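Aminopeptidase N (PDB 5DLL) probably releases N-terminal amino acids from intracellular peptides as a zinc-dependent aminopeptidase of the M1 metallopeptidase family. Local coordinates at residues E421-Q426 / C430-N435; A436-D439 / D444-L447; N773-N778 / D813-Q818; L800-M805 / A839-A844. All coordinates share one frame; numbering follows the deposited sequence.

Interaction 1: residues E421-Q426 / C430-N435; sequences ERHDGQ and CDDFVN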
loop_
_atom_site.group_PDB
_atom_site.type_symbol
_atom_site.label_atom_id
_atom_site.label_comp_id
_atom_site.label_asym_id
_atom_site.label_seq_id
_atom_site.Cartn_x
_atom_site.Cartn_y
_atom_site.Cartn_z
ATOM N N GLU A 421 24.146 11.660 -5.463
ATOM C CA GLU A 421 25.298 12.527 -5.744
ATOM C C GLU A 421 24.861 13.828 -6.435
ATOM O O GLU A 421 25.278 14.917 -6.048
ATOM C CB GLU A 421 26.357 11.788 -6.584
ATOM C CG GLU A 421 27.244 10.837 -5.776
ATOM C CD GLU A 421 28.021 9.823 -6.622
ATOM O OE1 GLU A 421 27.900 9.817 -7.868
ATOM O OE2 GLU A 421 28.765 9.013 -6.029
ATOM N N ARG A 422 24.009 13.710 -7.446
ATOM C CA ARG A 422 23.485 14.883 -8.143
ATOM C C ARG A 422 22.518 15.692 -7.287
ATOM O O ARG A 422 22.602 16.923 -7.233
ATOM C CB ARG A 422 22.752 14.465 -9.423
ATOM C CG ARG A 422 23.659 13.991 -10.540
ATOM C CD ARG A 422 22.853 13.548 -11.750
ATOM N NE ARG A 422 23.721 13.215 -12.877
ATOM C CZ ARG A 422 23.321 12.628 -14.002
ATOM N NH1 ARG A 422 22.049 12.286 -14.186
ATOM N NH2 ARG A 422 24.208 12.374 -14.954
ATOM N N HIS A 423 21.605 14.991 -6.614
ATOM C CA HIS A 423 20.375 15.604 -6.129
ATOM C C HIS A 423 20.140 15.572 -4.616
ATOM O O HIS A 423 19.008 15.763 -4.172
ATOM C CB HIS A 423 19.184 14.954 -6.844
ATOM C CG HIS A 423 19.294 14.968 -8.337
ATOM N ND1 HIS A 423 19.632 16.100 -9.047
ATOM C CD2 HIS A 423 19.086 13.995 -9.256
ATOM C CE1 HIS A 423 19.639 15.822 -10.339
ATOM N NE2 HIS A 423 19.309 14.551 -10.492
ATOM N N ASP A 424 21.180 15.358 -3.815
ATOM C CA ASP A 424 21.036 15.518 -2.363
ATOM C C ASP A 424 20.677 16.981 -2.076
ATOM O O ASP A 424 21.332 17.895 -2.573
ATOM C CB ASP A 424 22.318 15.105 -1.624
ATOM C CG ASP A 424 22.194 15.215 -0.105
ATOM O OD1 ASP A 424 21.067 15.236 0.419
ATOM O OD2 ASP A 424 23.237 15.278 0.575
ATOM N N GLY A 425 19.619 17.191 -1.296
ATOM C CA GLY A 425 19.107 18.532 -1.015
ATOM C C GLY A 425 18.502 19.217 -2.232
ATOM O O GLY A 425 18.641 20.426 -2.392
ATOM N N GLN A 426 17.837 18.442 -3.091
ATOM C CA GLN A 426 17.163 18.974 -4.279
ATOM C C GLN A 426 15.768 18.375 -4.426
ATOM O O GLN A 426 15.521 17.239 -4.026
ATOM C CB GLN A 426 17.969 18.697 -5.549
ATOM C CG GLN A 426 19.119 19.665 -5.777
ATOM C CD GLN A 426 19.827 19.450 -7.108
ATOM O OE1 GLN A 426 19.403 18.642 -7.942
ATOM N NE2 GLN A 426 20.920 20.177 -7.309
ATOM N N CYS A 430 10.733 13.074 -12.237
ATOM C CA CYS A 430 10.808 11.680 -12.668
ATOM C C CYS A 430 11.864 11.489 -13.764
ATOM O O CYS A 430 12.487 10.428 -13.852
ATOM C CB CYS A 430 9.441 11.212 -13.192
ATOM S SG CYS A 430 8.126 11.081 -11.947
ATOM N N ASP A 431 12.053 12.509 -14.599
ATOM C CA ASP A 431 13.086 12.479 -15.633
ATOM C C ASP A 431 14.493 12.531 -15.042
ATOM O O ASP A 431 15.410 11.914 -15.580
ATOM C CB ASP A 431 12.888 13.612 -16.650
ATOM C CG ASP A 431 11.897 13.245 -17.751
ATOM O OD1 ASP A 431 10.892 12.557 -17.456
ATOM O OD2 ASP A 431 12.129 13.640 -18.915
ATOM N N ASP A 432 14.666 13.259 -13.939
ATOM C CA ASP A 432 15.964 13.313 -13.251
ATOM C C ASP A 432 16.406 11.941 -12.711
ATOM O O ASP A 432 17.600 11.633 -12.690
ATOM C CB ASP A 432 15.939 14.340 -12.109
ATOM C CG ASP A 432 15.822 15.777 -12.604
ATOM O OD1 ASP A 432 16.559 16.159 -13.539
ATOM O OD2 ASP A 432 14.999 16.533 -12.042
ATOM N N PHE A 433 15.445 11.127 -12.277
ATOM C CA PHE A 433 15.732 9.791 -11.755
ATOM C C PHE A 433 16.190 8.864 -12.871
ATOM O O PHE A 433 17.177 8.146 -12.725
ATOM C CB PHE A 433 14.495 9.204 -11.062
ATOM C CG PHE A 433 14.683 7.791 -10.565
ATOM C CD1 PHE A 433 15.366 7.541 -9.383
ATOM C CD2 PHE A 433 14.169 6.711 -11.278
ATOM C CE1 PHE A 433 15.540 6.245 -8.927
ATOM C CE2 PHE A 433 14.335 5.412 -10.823
ATOM C CZ PHE A 433 15.020 5.178 -9.644
ATOM N N VAL A 434 15.469 8.897 -13.986
ATOM C CA VAL A 434 15.795 8.072 -15.146
ATOM C C VAL A 434 17.157 8.455 -15.733
ATOM O O VAL A 434 17.902 7.589 -16.173
ATOM C CB VAL A 434 14.705 8.183 -16.234
ATOM C CG1 VAL A 434 15.118 7.440 -17.499
ATOM C CG2 VAL A 434 13.381 7.645 -15.712
ATOM N N ASN A 435 17.475 9.748 -15.735
ATOM C CA ASN A 435 18.767 10.218 -16.235
ATOM C C ASN A 435 19.938 9.676 -15.413
ATOM O O ASN A 435 20.927 9.219 -15.977
ATOM C CB ASN A 435 18.816 11.751 -16.272
ATOM C CG ASN A 435 17.915 12.349 -17.342
ATOM O OD1 ASN A 435 17.494 11.671 -18.282
ATOM N ND2 ASN A 435 17.614 13.630 -17.202
HETATM O O HOH W 1 19.813 13.428 -13.016
#

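Interaction 2: residues A436-D439 / D444-L447; sequences AMAD and DFSL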
loop_
_atom_site.group_PDB
_atom_site.type_symbol
_atom_site.label_atom_id
_atom_site.label_comp_id
_atom_site.label_asym_id
_atom_site.label_seq_id
_atom_site.Cartn_x
_atom_site.Cartn_y
_atom_site.Cartn_z
ATOM N N ALA A 436 19.816 9.719 -14.088
ATOM C CA ALA A 436 20.852 9.195 -13.186
ATOM C C ALA A 436 21.037 7.689 -13.368
ATOM O O ALA A 436 22.156 7.172 -13.345
ATOM C CB ALA A 436 20.496 9.504 -11.739
ATOM N N MET A 437 19.913 7.005 -13.547
ATOM C CA MET A 437 19.875 5.563 -13.775
ATOM C C MET A 437 20.445 5.233 -15.167
ATOM O O MET A 437 21.117 4.215 -15.356
ATOM C CB MET A 437 18.416 5.091 -13.649
ATOM C CG MET A 437 18.174 3.768 -12.935
ATOM S SD MET A 437 18.827 3.547 -11.269
ATOM C CE MET A 437 18.458 5.134 -10.527
ATOM N N ALA A 438 20.176 6.108 -16.135
ATOM C CA ALA A 438 20.709 5.975 -17.491
ATOM C C ALA A 438 22.209 6.237 -17.518
ATOM O O ALA A 438 22.985 5.407 -17.984
ATOM C CB ALA A 438 20.000 6.944 -18.433
ATOM N N ASP A 439 22.602 7.398 -17.002
ATOM C CA ASP A 439 23.976 7.882 -17.112
ATOM C C ASP A 439 24.976 7.082 -16.274
ATOM O O ASP A 439 26.118 6.906 -16.687
ATOM C CB ASP A 439 24.045 9.369 -16.742
ATOM C CG ASP A 439 23.272 10.259 -17.716
ATOM O OD1 ASP A 439 23.260 9.961 -18.931
ATOM O OD2 ASP A 439 22.678 11.264 -17.261
ATOM N N ASP A 444 20.899 4.534 -22.751
ATOM C CA ASP A 444 19.902 5.479 -23.260
ATOM C C ASP A 444 18.482 5.011 -22.923
ATOM O O ASP A 444 17.991 4.034 -23.502
ATOM C CB ASP A 444 20.057 5.647 -24.778
ATOM C CG ASP A 444 19.245 6.812 -25.327
ATOM O OD1 ASP A 444 19.303 7.915 -24.742
ATOM O OD2 ASP A 444 18.554 6.628 -26.351
ATOM N N PHE A 445 17.837 5.717 -21.990
ATOM C CA PHE A 445 16.453 5.439 -21.591
ATOM C C PHE A 445 15.496 6.549 -22.045
ATOM O O PHE A 445 14.639 6.984 -21.280
ATOM C CB PHE A 445 16.353 5.284 -20.064
ATOM C CG PHE A 445 17.008 4.042 -19.520
ATOM C CD1 PHE A 445 16.695 2.788 -20.030
ATOM C CD2 PHE A 445 17.904 4.124 -18.462
ATOM C CE1 PHE A 445 17.288 1.646 -19.513
ATOM C CE2 PHE A 445 18.497 2.988 -17.939
ATOM C CZ PHE A 445 18.189 1.747 -18.465
ATOM N N SER A 446 15.634 7.005 -23.286
ATOM C CA SER A 446 14.746 8.041 -23.819
ATOM C C SER A 446 13.351 7.485 -24.100
ATOM O O SER A 446 12.351 8.137 -23.800
ATOM C CB SER A 446 15.330 8.672 -25.087
ATOM O OG SER A 446 16.340 9.612 -24.761
ATOM N N LEU A 447 13.296 6.284 -24.675
ATOM C CA LEU A 447 12.028 5.626 -24.999
ATOM C C LEU A 447 11.322 5.129 -23.741
ATOM O O LEU A 447 10.093 5.055 -23.690
ATOM C CB LEU A 447 12.260 4.446 -25.948
ATOM C CG LEU A 447 11.014 3.907 -26.662
ATOM C CD1 LEU A 447 10.573 4.843 -27.784
ATOM C CD2 LEU A 447 11.277 2.510 -27.199
#

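Interaction 3: residues N773-N778 / D813-Q818; sequences NPKNPN and DKFNHQ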
loop_
_atom_site.group_PDB
_atom_site.type_symbol
_atom_site.label_atom_id
_atom_site.label_comp_id
_atom_site.label_asym_id
_atom_site.label_seq_id
_atom_site.Cartn_x
_atom_site.Cartn_y
_atom_site.Cartn_z
ATOM N N ASN A 773 -21.051 -2.194 16.567
ATOM C CA ASN A 773 -21.435 -0.802 16.746
ATOM C C ASN A 773 -21.273 -0.102 15.392
ATOM O O ASN A 773 -20.156 -0.011 14.879
ATOM C CB ASN A 773 -20.560 -0.127 17.804
ATOM C CG ASN A 773 -21.148 1.178 18.303
ATOM O OD1 ASN A 773 -21.609 2.013 17.523
ATOM N ND2 ASN A 773 -21.131 1.363 19.616
ATOM N N PRO A 774 -22.383 0.383 14.805
ATOM C CA PRO A 774 -22.322 1.007 13.477
ATOM C C PRO A 774 -21.641 2.379 13.449
ATOM O O PRO A 774 -21.338 2.886 12.366
ATOM C CB PRO A 774 -23.796 1.139 13.083
ATOM C CG PRO A 774 -24.522 1.242 14.379
ATOM C CD PRO A 774 -23.748 0.411 15.364
ATOM N N LYS A 775 -21.420 2.974 14.623
ATOM C CA LYS A 775 -20.682 4.232 14.739
ATOM C C LYS A 775 -19.174 4.019 14.567
ATOM O O LYS A 775 -18.469 4.926 14.119
ATOM C CB LYS A 775 -20.973 4.889 16.095
ATOM C CG LYS A 775 -20.500 6.332 16.235
ATOM C CD LYS A 775 -21.292 7.291 15.357
ATOM C CE LYS A 775 -20.795 8.723 15.490
ATOM N NZ LYS A 775 -21.496 9.651 14.558
ATOM N N ASN A 776 -18.691 2.828 14.925
ATOM C CA ASN A 776 -17.275 2.481 14.798
ATOM C C ASN A 776 -16.982 1.902 13.403
ATOM O O ASN A 776 -17.395 0.784 13.098
ATOM C CB ASN A 776 -16.886 1.486 15.903
ATOM C CG ASN A 776 -15.389 1.212 15.963
ATOM O OD1 ASN A 776 -14.616 1.673 15.125
ATOM N ND2 ASN A 776 -14.978 0.443 16.963
ATOM N N PRO A 777 -16.254 2.659 12.556
ATOM C CA PRO A 777 -16.062 2.273 11.148
ATOM C C PRO A 777 -15.294 0.966 10.933
ATOM O O PRO A 777 -15.499 0.287 9.924
ATOM C CB PRO A 777 -15.275 3.454 10.563
ATOM C CG PRO A 777 -14.599 4.085 11.728
ATOM C CD PRO A 777 -15.534 3.905 12.884
ATOM N N ASN A 778 -14.413 0.626 11.867
ATOM C CA ASN A 778 -13.642 -0.610 11.780
ATOM C C ASN A 778 -14.540 -1.837 11.899
ATOM O O ASN A 778 -14.284 -2.866 11.277
ATOM C CB ASN A 778 -12.562 -0.635 12.864
ATOM C CG ASN A 778 -11.492 0.415 12.639
ATOM O OD1 ASN A 778 -10.788 0.382 11.633
ATOM N ND2 ASN A 778 -11.370 1.356 13.569
ATOM N N ASP A 813 -25.717 5.871 7.105
ATOM C CA ASP A 813 -25.769 7.259 6.643
ATOM C C ASP A 813 -26.248 8.243 7.722
ATOM O O ASP A 813 -25.969 9.438 7.645
ATOM C CB ASP A 813 -26.673 7.359 5.412
ATOM C CG ASP A 813 -26.560 8.691 4.713
ATOM O OD1 ASP A 813 -25.432 9.072 4.339
ATOM O OD2 ASP A 813 -27.605 9.356 4.532
ATOM N N LYS A 814 -26.966 7.740 8.721
ATOM C CA LYS A 814 -27.411 8.567 9.841
ATOM C C LYS A 814 -26.237 9.017 10.717
ATOM O O LYS A 814 -26.221 10.147 11.204
ATOM C CB LYS A 814 -28.436 7.807 10.685
ATOM C CG LYS A 814 -29.708 7.453 9.930
ATOM C CD LYS A 814 -30.724 6.777 10.835
ATOM C CE LYS A 814 -32.025 6.497 10.100
ATOM N NZ LYS A 814 -33.099 6.046 11.027
ATOM N N PHE A 815 -25.256 8.133 10.895
ATOM C CA PHE A 815 -24.101 8.396 11.760
ATOM C C PHE A 815 -22.887 8.922 10.986
ATOM O O PHE A 815 -22.263 9.903 11.394
ATOM C CB PHE A 815 -23.703 7.121 12.512
ATOM C CG PHE A 815 -24.864 6.387 13.135
ATOM C CD1 PHE A 815 -25.547 6.925 14.219
ATOM C CD2 PHE A 815 -25.270 5.149 12.641
ATOM C CE1 PHE A 815 -26.613 6.249 14.795
ATOM C CE2 PHE A 815 -26.335 4.470 13.213
ATOM C CZ PHE A 815 -27.006 5.020 14.291
ATOM N N ASN A 816 -22.561 8.263 9.873
ATOM C CA ASN A 816 -21.362 8.567 9.089
ATOM C C ASN A 816 -21.641 8.441 7.590
ATOM O O ASN A 816 -21.993 7.363 7.109
ATOM C CB ASN A 816 -20.235 7.609 9.499
ATOM C CG ASN A 816 -18.863 8.051 9.009
ATOM O OD1 ASN A 816 -18.730 8.737 7.995
ATOM N ND2 ASN A 816 -17.829 7.640 9.734
ATOM N N HIS A 817 -21.472 9.543 6.859
ATOM C CA HIS A 817 -21.741 9.575 5.414
ATOM C C HIS A 817 -20.605 8.974 4.598
ATOM O O HIS A 817 -20.835 8.454 3.509
ATOM C CB HIS A 817 -21.977 11.005 4.915
ATOM C CG HIS A 817 -22.997 11.771 5.699
ATOM N ND1 HIS A 817 -24.088 11.176 6.297
ATOM C CD2 HIS A 817 -23.097 13.094 5.964
ATOM C CE1 HIS A 817 -24.807 12.099 6.910
ATOM N NE2 HIS A 817 -24.229 13.271 6.722
ATOM N N GLN A 818 -19.378 9.069 5.106
ATOM C CA GLN A 818 -18.213 8.543 4.390
ATOM C C GLN A 818 -18.289 7.027 4.360
ATOM O O GLN A 818 -18.131 6.416 3.309
ATOM C CB GLN A 818 -16.902 8.986 5.052
ATOM C CG GLN A 818 -16.736 10.492 5.233
ATOM C CD GLN A 818 -16.877 11.273 3.939
ATOM O OE1 GLN A 818 -16.537 10.785 2.861
ATOM N NE2 GLN A 818 -17.379 12.499 4.043
#

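Interaction 4: residues L800-M805 / A839-A844; sequences LGYAFM and AMMKNA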
loop_
_atom_site.group_PDB
_atom_site.type_symbol
_atom_site.label_atom_id
_atom_site.label_comp_id
_atom_site.label_asym_id
_atom_site.label_seq_id
_atom_site.Cartn_x
_atom_site.Cartn_y
_atom_site.Cartn_z
ATOM N N LEU A 800 -31.383 -11.128 -1.330
ATOM C CA LEU A 800 -31.511 -10.597 0.034
ATOM C C LEU A 800 -30.221 -9.949 0.541
ATOM O O LEU A 800 -30.254 -9.156 1.482
ATOM C CB LEU A 800 -31.948 -11.703 1.004
ATOM C CG LEU A 800 -33.314 -12.347 0.741
ATOM C CD1 LEU A 800 -33.555 -13.499 1.703
ATOM C CD2 LEU A 800 -34.443 -11.330 0.839
ATOM N N GLY A 801 -29.092 -10.302 -0.068
ATOM C CA GLY A 801 -27.811 -9.683 0.249
ATOM C C GLY A 801 -27.742 -8.252 -0.246
ATOM O O GLY A 801 -27.179 -7.384 0.425
ATOM N N TYR A 802 -28.322 -8.004 -1.419
ATOM C CA TYR A 802 -28.374 -6.653 -1.977
ATOM C C TYR A 802 -29.333 -5.786 -1.179
ATOM O O TYR A 802 -29.072 -4.606 -0.972
ATOM C CB TYR A 802 -28.782 -6.675 -3.456
ATOM C CG TYR A 802 -27.912 -7.573 -4.305
ATOM C CD1 TYR A 802 -26.531 -7.423 -4.311
ATOM C CD2 TYR A 802 -28.465 -8.578 -5.089
ATOM C CE1 TYR A 802 -25.725 -8.250 -5.069
ATOM C CE2 TYR A 802 -27.666 -9.408 -5.859
ATOM C CZ TYR A 802 -26.297 -9.238 -5.843
ATOM O OH TYR A 802 -25.493 -10.051 -6.600
ATOM N N ALA A 803 -30.437 -6.376 -0.730
ATOM C CA ALA A 803 -31.434 -5.660 0.067
ATOM C C ALA A 803 -30.909 -5.334 1.466
ATOM O O ALA A 803 -31.146 -4.243 1.985
ATOM C CB ALA A 803 -32.722 -6.467 0.155
ATOM N N PHE A 804 -30.203 -6.276 2.074
ATOM C CA PHE A 804 -29.534 -6.022 3.348
ATOM C C PHE A 804 -28.478 -4.921 3.218
ATOM O O PHE A 804 -28.257 -4.159 4.163
ATOM C CB PHE A 804 -28.895 -7.303 3.896
ATOM C CG PHE A 804 -27.964 -7.067 5.053
ATOM C CD1 PHE A 804 -28.463 -6.775 6.315
ATOM C CD2 PHE A 804 -26.584 -7.126 4.877
ATOM C CE1 PHE A 804 -27.607 -6.550 7.383
ATOM C CE2 PHE A 804 -25.723 -6.905 5.941
ATOM C CZ PHE A 804 -26.235 -6.617 7.196
ATOM N N MET A 805 -27.832 -4.839 2.057
ATOM C CA MET A 805 -26.822 -3.814 1.816
ATOM C C MET A 805 -27.431 -2.413 1.657
ATOM O O MET A 805 -26.880 -1.442 2.176
ATOM C CB MET A 805 -25.962 -4.173 0.600
ATOM C CG MET A 805 -24.667 -3.369 0.481
ATOM S SD MET A 805 -23.548 -3.468 1.903
ATOM C CE MET A 805 -22.909 -5.135 1.761
ATOM N N ALA A 839 -30.057 -6.144 -12.070
ATOM C CA ALA A 839 -31.315 -5.470 -11.743
ATOM C C ALA A 839 -31.554 -5.360 -10.237
ATOM O O ALA A 839 -32.031 -4.335 -9.761
ATOM C CB ALA A 839 -32.484 -6.181 -12.409
ATOM N N MET A 840 -31.226 -6.410 -9.488
ATOM C CA MET A 840 -31.410 -6.386 -8.035
ATOM C C MET A 840 -30.432 -5.429 -7.346
ATOM O O MET A 840 -30.737 -4.877 -6.281
ATOM C CB MET A 840 -31.308 -7.799 -7.455
ATOM C CG MET A 840 -32.512 -8.660 -7.818
ATOM S SD MET A 840 -32.543 -10.296 -7.063
ATOM C CE MET A 840 -31.368 -11.173 -8.085
ATOM N N MET A 841 -29.272 -5.228 -7.967
ATOM C CA MET A 841 -28.294 -4.245 -7.503
ATOM C C MET A 841 -28.776 -2.822 -7.769
ATOM O O MET A 841 -28.618 -1.950 -6.923
ATOM C CB MET A 841 -26.937 -4.463 -8.191
ATOM C CG MET A 841 -26.163 -5.675 -7.696
ATOM S SD MET A 841 -24.585 -5.883 -8.549
ATOM C CE MET A 841 -24.105 -7.496 -7.961
ATOM N N LYS A 842 -29.345 -2.591 -8.952
ATOM C CA LYS A 842 -29.882 -1.277 -9.313
ATOM C C LYS A 842 -31.081 -0.910 -8.446
ATOM O O LYS A 842 -31.130 0.184 -7.896
ATOM C CB LYS A 842 -30.271 -1.229 -10.792
ATOM C CG LYS A 842 -29.084 -1.330 -11.734
ATOM C CD LYS A 842 -29.456 -0.991 -13.169
ATOM C CE LYS A 842 -29.582 0.510 -13.376
ATOM N NZ LYS A 842 -29.524 0.874 -14.817
ATOM N N ASN A 843 -32.043 -1.823 -8.327
ATOM C CA ASN A 843 -33.163 -1.647 -7.400
ATOM C C ASN A 843 -32.678 -1.153 -6.042
ATOM O O ASN A 843 -33.237 -0.213 -5.482
ATOM C CB ASN A 843 -33.923 -2.959 -7.193
ATOM C CG ASN A 843 -34.683 -3.405 -8.425
ATOM O OD1 ASN A 843 -34.757 -2.691 -9.420
ATOM N ND2 ASN A 843 -35.251 -4.604 -8.363
ATOM N N ALA A 844 -31.629 -1.793 -5.532
ATOM C CA ALA A 844 -31.032 -1.424 -4.247
ATOM C C ALA A 844 -30.399 -0.035 -4.273
ATOM O O ALA A 844 -30.503 0.702 -3.298
ATOM C CB ALA A 844 -30.005 -2.468 -3.814
#

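Interaction 1: residues E421-Q426 / C430-N435
His423 and Asp432 meet across a short gap: NE2 of the imidazole lies 3.7 Å from CB of Asp432, and the two side chains cross at about a right angle, with ring and carboxylate planes 50° apart. No direct hydrogen bond spans the contact. Instead a single water joins the two sides. It accepts from NH1 of Arg422 at 2.8 Å, sits in the ring plane of His423 at 2.8 Å from NE2, and donates to the backbone O of Asp432 at 2.9 Å.

The imidazole is held at both nitrogens, since ND1 donates to OE1 of Gln426 at 2.8 Å, a bond made within the type II turn from His423 to Gln426. CB of Arg422 lies over one face of the ring. Beyond it the arginine chain runs extended to NE (chi2 178°, chi3 174°), which brings NH1 obliquely to the backbone of Asn435, 3.6 Å from its C. The guanidinium has a stronger partner at NH2, a salt bridge to Asp439, near the end of helix 430-439. Asp432 turns its own charge back toward the helix start, where OD2 accepts from the backbone N of Thr429, while OD1 of Asn435 takes a hydrogen bond from Lys449.

This is a partly exposed, water-bridged junction between two consecutive helices, 390-423 and 430-439, in the catalytic domain of an M1 aminopeptidase.

Interaction 2: residues A436-D439 / D444-L447
Phe445 reaches Ala438 because its chi1 of -69° sets CG anti to its own carbonyl carbon, and chi2 of -53° then presents the CD2-CE2 side of the ring to the end of helix 430-439. The motif is a helix followed by a loop that folds back on the last helical turn, within the M1 peptidase domain and just ahead of the short helix 450-453.

CD2 does most of the touching. It is equally near CA and CB of Ala438, 3.5 Å from each, and CE2 follows at 3.7 Å from the same CA. The alanine comes at the ring obliquely; the CA atoms of Ala438 and Asp444 are 5.8 Å apart. All of this is apolar packing, and no hydrogen bond crosses between residues 436-439 and 444-447.

Met437 contributes through its backbone. Its side chain leads away to Ile403, Leu407 and Phe412 of helix 390-423. Phe445 also touches Leu407, so this one ring, lying against Ala438 as well, anchors the loop on helices 430-439 and 390-423 at once. Among the exposed residues of the loop, OG of Ser446 donates weakly to OD1 of Asp444.

The carbonyl O of Met437, which accepts from ND2 of Asn441, lies near the plane of the Phe445 ring, 3.9 Å from CE2.

Interaction 3: residues N773-N778 / D813-Q818
Phe815 is met by two neighbours of the opposing loop, Pro774 at its ring and Lys775 at its CB and backbone. CG of the proline ring stands 3.9 Å from CE2, approaching that atom obliquely, neither over the face nor at the edge. The lysine passes on the other end of the side chain, its CD 3.7 Å from CB of Phe815. Its terminal NZ then makes a weak hydrogen bond of 3.3 Å to the carbonyl O of Phe815. A bend at chi2 (69°), followed by an extended run to NZ, takes the aliphatic chain obliquely across the base of the phenylalanine side chain and brings the ammonium group to that oxygen.

Behind this first shell, the loop is shaped by asparagines. OD1 of Asn773 accepts from the backbone N of Lys775 at 3.1 Å, on a lone pair in the carbonyl plane, closing an Asx turn; a type I turn from Asn773 to Asn776 encloses it. Asn776 is the N-cap of helix 777-788, though its bond to Asn778 N is weak. On the other side Asn816 separates helices 800-815 and 817-824 and caps the second, OD1 taking the N-H of Gln818 at 3.0 Å. Pro777 packs on Val819, joining helices 777-788 and 817-824, while Asp813 is bonded to Ser854.

Both segments belong to the C-terminal helical, ARM-repeat-like domain, and they connect its interhelical corners at the surface. The chemistry is chiefly apolar, with the lysine charge probably drawn to the backbone carbonyl of Phe815 through one weak bond; Lys775 also touches a crystal neighbour, so the lattice may partly place its end.

Interaction 4: residues L800-M805 / A839-A844
Two consecutive methionines meet Tyr802 from the same side of its ring plane, and the unusual part is how fully Met841 follows the ring. CG of Met841 lies over the face on the CD1-CE1 half, 3.9 Å from the centroid of the Tyr802 ring and 19° off its normal, a CH-pi contact offset toward the rim. The chain stays extended beyond CG, and this carries CE along the ring to its phenolic end, 3.4 Å from CE1 of Tyr802. The sulfur in between takes part in a Met-aromatic contact, SD lying 5.0 Å from the centroid in an oblique position.

Met840 comes obliquely at CD2 of the tyrosine, its CB 3.8 Å from that atom, the two side chains crossing at about a right angle. One turn farther on, Ala844 packs against the backbone, its CB 3.7 Å from the O of Tyr802. Residues 800-805 and 839-844 run nearly parallel, crossing at -17°, with the axes 9.0 Å apart at their closest. The side chains of Tyr802 and Met841 thus occupy the groove between two helices that are not consecutive, helix 817-824 intervening along the chain. Such side-by-side packing suits the ARM-repeat-like domain to which both belong.

Around the pair, Tyr794 sets its ring edge-to-face with Tyr802, and Met841 also touches Trp830 and Tyr833. A phosphate ion, probably from the crystallisation liquor, lies near Ala844.

Between the side chains everything is apolar or sulfur-aromatic. The Tyr802 hydroxyl, a polar group carried into this packing, is bonded to ND1 of His795, so the buried ring can serve the packing without leaving its OH unpaired.

Overall arrangement
The four contacts form two pairs on opposite sides of the chain's centre. Interactions 1 and 2 share helix 430-439 and lie 12 Å apart between centres; they touch directly, notably where CG1 of Val434 packs on CB of Phe445 at 3.6 Å. Interactions 3 and 4 share helix 800-815 and stand 20 Å apart between centres, with nearest atoms about 9 Å apart. Between the pairs the centres are 45 to 52 Å apart. None of the four lies at the zinc site of His309, His313 and Glu332. One structural tie to it is helix 328-346, which carries Glu332: Cys430 and Phe433 of interaction 1 pack on its Leu330.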